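Local coordinates for heme oxygenase (Chlamydomonas reinhardtii, PDB 4RAJ), which probably cleaves heme oxidatively to biliverdin, releasing iron and carbon monoxide, as heme oxygenases do, at residues Cys59-Phe64 with Gly98-Val103. Residues are numbered along the deposited sequence; the frame is centred on the assembly and turned at random.
Sequences CFYYVF and GFKQDV
Phe99 lays its ring against the helix of Cys59-Phe64, with the carbonyl carbon of Phe60 over one face, toward the rim, and Tyr61 N 3.7 Å from Phe99 CD2. Its first torsion sets CG beside its own backbone N (chi1 -85°). Two atoms of the ring make the outer contacts: Phe99 CE2 meets Phe60 CB at 3.8 Å, while Phe99 CE1 lies 3.5 Å from Phe64 CD2. The Phe64 and Phe99 rings are nearly parallel, their planes 23° apart, but displaced, with little overlap and centroids 5.2 Å apart. Tyr61 turns the other way: CG is anti to the backbone N (chi1 161°), and the Tyr61 and Phe99 side chains pass each other heading opposite ways, Tyr61 CB to Phe99 CB at 3.8 Å. The phenol runs beside the extended Lys100 chain, both pointing the same way, with Tyr61 CE1 3.5 Å from Lys100 CB and Tyr61 OH 3.6 Å from Lys100 CE. An alanine in place of Phe99 would probably open a gap beside Phe64 and leave the Phe60 backbone without the ring that covers it. The two segments, on helices 50-76 and 96-107 of the all-helical heme oxygenase fold, run roughly antiparallel. Helix 140-151 packs against the same aromatic pair through Met151, and His148 meets the Phe64 ring edge-to-face. Phe60 touches Phe99 through CB, while its ring leads away to line the pocket where a polyether is bound. Across the two segments the contact rests on van der Waals packing of rings and methylenes, the Tyr61 hydroxyl meeting just the carbon chain of Lys100.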
loop_
_atom_site.group_PDB
_atom_site.type_symbol
_atom_site.label_atom_id
_atom_site.label_comp_id
_atom_site.label_asym_id
_atom_site.label_seq_id
_atom_site.Cartn_x
_atom_site.Cartn_y
_atom_site.Cartn_z
ATOM N N CYS A 59 1.099 10.890 -0.025
ATOM C CA CYS A 59 2.006 10.163 -0.913
ATOM C C CYS A 59 1.445 8.800 -1.222
ATOM O O CYS A 59 1.421 8.352 -2.362
ATOM C CB CYS A 59 3.392 10.003 -0.287
ATOM S SG CYS A 59 4.220 11.565 -0.079
ATOM N N PHE A 60 0.983 8.133 -0.184
ATOM C CA PHE A 60 0.507 6.783 -0.368
ATOM C C PHE A 60 -0.947 6.722 -0.815
ATOM O O PHE A 60 -1.397 5.697 -1.346
ATOM C CB PHE A 60 0.790 6.004 0.912
ATOM C CG PHE A 60 2.241 5.708 1.042
ATOM C CD1 PHE A 60 2.774 4.578 0.444
ATOM C CD2 PHE A 60 3.102 6.627 1.614
ATOM C CE1 PHE A 60 4.140 4.329 0.492
ATOM C CE2 PHE A 60 4.476 6.387 1.660
ATOM C CZ PHE A 60 4.987 5.237 1.098
ATOM N N TYR A 61 -1.666 7.826 -0.656
ATOM C CA TYR A 61 -2.949 7.964 -1.328
ATOM C C TYR A 61 -2.712 7.747 -2.825
ATOM O O TYR A 61 -3.379 6.916 -3.459
ATOM C CB TYR A 61 -3.570 9.339 -1.042
ATOM C CG TYR A 61 -4.646 9.736 -2.023
ATOM C CD1 TYR A 61 -5.818 8.995 -2.143
ATOM C CD2 TYR A 61 -4.490 10.857 -2.833
ATOM C CE1 TYR A 61 -6.819 9.367 -3.055
ATOM C CE2 TYR A 61 -5.474 11.226 -3.745
ATOM C CZ TYR A 61 -6.634 10.484 -3.847
ATOM O OH TYR A 61 -7.602 10.861 -4.764
ATOM N N TYR A 62 -1.726 8.449 -3.377
ATOM C CA TYR A 62 -1.417 8.302 -4.797
ATOM C C TYR A 62 -0.886 6.923 -5.150
ATOM O O TYR A 62 -1.173 6.417 -6.239
ATOM C CB TYR A 62 -0.409 9.364 -5.245
ATOM C CG TYR A 62 -1.035 10.751 -5.272
ATOM C CD1 TYR A 62 -2.171 11.003 -6.036
ATOM C CD2 TYR A 62 -0.490 11.797 -4.535
ATOM C CE1 TYR A 62 -2.748 12.270 -6.062
ATOM C CE2 TYR A 62 -1.057 13.069 -4.558
ATOM C CZ TYR A 62 -2.181 13.298 -5.326
ATOM O OH TYR A 62 -2.739 14.563 -5.336
ATOM N N VAL A 63 -0.092 6.324 -4.264
ATOM C CA VAL A 63 0.371 4.954 -4.520
ATOM C C VAL A 63 -0.831 4.024 -4.663
ATOM O O VAL A 63 -0.962 3.272 -5.644
ATOM C CB VAL A 63 1.295 4.424 -3.406
ATOM C CG1 VAL A 63 1.541 2.908 -3.589
ATOM C CG2 VAL A 63 2.625 5.209 -3.389
ATOM N N PHE A 64 -1.741 4.080 -3.701
ATOM C CA PHE A 64 -2.893 3.193 -3.796
ATOM C C PHE A 64 -3.856 3.562 -4.930
ATOM O O PHE A 64 -4.461 2.671 -5.514
ATOM C CB PHE A 64 -3.631 3.124 -2.448
ATOM C CG PHE A 64 -2.921 2.249 -1.458
ATOM C CD1 PHE A 64 -3.007 0.869 -1.552
ATOM C CD2 PHE A 64 -2.113 2.795 -0.479
ATOM C CE1 PHE A 64 -2.317 0.048 -0.658
ATOM C CE2 PHE A 64 -1.417 1.980 0.419
ATOM C CZ PHE A 64 -1.523 0.611 0.324
ATOM N N GLY A 98 -10.220 5.192 1.546
ATOM C CA GLY A 98 -9.867 5.455 2.935
ATOM C C GLY A 98 -8.777 6.519 3.096
ATOM O O GLY A 98 -8.875 7.421 3.946
ATOM N N PHE A 99 -7.731 6.430 2.281
ATOM C CA PHE A 99 -6.691 7.468 2.300
ATOM C C PHE A 99 -7.264 8.828 1.929
ATOM O O PHE A 99 -6.955 9.838 2.542
ATOM C CB PHE A 99 -5.548 7.133 1.332
ATOM C CG PHE A 99 -4.490 6.233 1.923
ATOM C CD1 PHE A 99 -4.638 4.854 1.861
ATOM C CD2 PHE A 99 -3.346 6.769 2.521
ATOM C CE1 PHE A 99 -3.679 4.025 2.388
ATOM C CE2 PHE A 99 -2.387 5.952 3.052
ATOM C CZ PHE A 99 -2.550 4.570 2.986
ATOM N N LYS A 100 -8.099 8.862 0.906
ATOM C CA LYS A 100 -8.651 10.139 0.475
ATOM C C LYS A 100 -9.516 10.741 1.579
ATOM O O LYS A 100 -9.456 11.936 1.825
ATOM C CB LYS A 100 -9.465 9.986 -0.811
ATOM C CG LYS A 100 -9.679 11.316 -1.528
ATOM C CD LYS A 100 -10.726 11.215 -2.632
ATOM C CE LYS A 100 -10.641 12.431 -3.544
ATOM N NZ LYS A 100 -11.798 12.486 -4.479
ATOM N N GLN A 101 -10.310 9.913 2.255
ATOM C CA GLN A 101 -11.117 10.397 3.374
ATOM C C GLN A 101 -10.261 11.045 4.460
ATOM O O GLN A 101 -10.590 12.122 4.971
ATOM C CB GLN A 101 -11.941 9.249 3.975
ATOM C CG GLN A 101 -13.152 8.895 3.147
ATOM C CD GLN A 101 -13.757 7.562 3.551
ATOM O OE1 GLN A 101 -13.893 7.265 4.740
ATOM N NE2 GLN A 101 -14.127 6.753 2.561
ATOM N N ASP A 102 -9.168 10.385 4.819
ATOM C CA ASP A 102 -8.275 10.917 5.847
ATOM C C ASP A 102 -7.625 12.226 5.404
ATOM O O ASP A 102 -7.576 13.198 6.162
ATOM C CB ASP A 102 -7.196 9.898 6.201
ATOM C CG ASP A 102 -7.723 8.777 7.065
ATOM O OD1 ASP A 102 -8.873 8.893 7.575
ATOM O OD2 ASP A 102 -6.975 7.786 7.241
ATOM N N VAL A 103 -7.123 12.253 4.178
ATOM C CA VAL A 103 -6.489 13.466 3.673
ATOM C C VAL A 103 -7.472 14.650 3.671
ATOM O O VAL A 103 -7.111 15.759 4.074
ATOM C CB VAL A 103 -5.912 13.234 2.257
ATOM C CG1 VAL A 103 -5.517 14.551 1.595
ATOM C CG2 VAL A 103 -4.704 12.277 2.335
#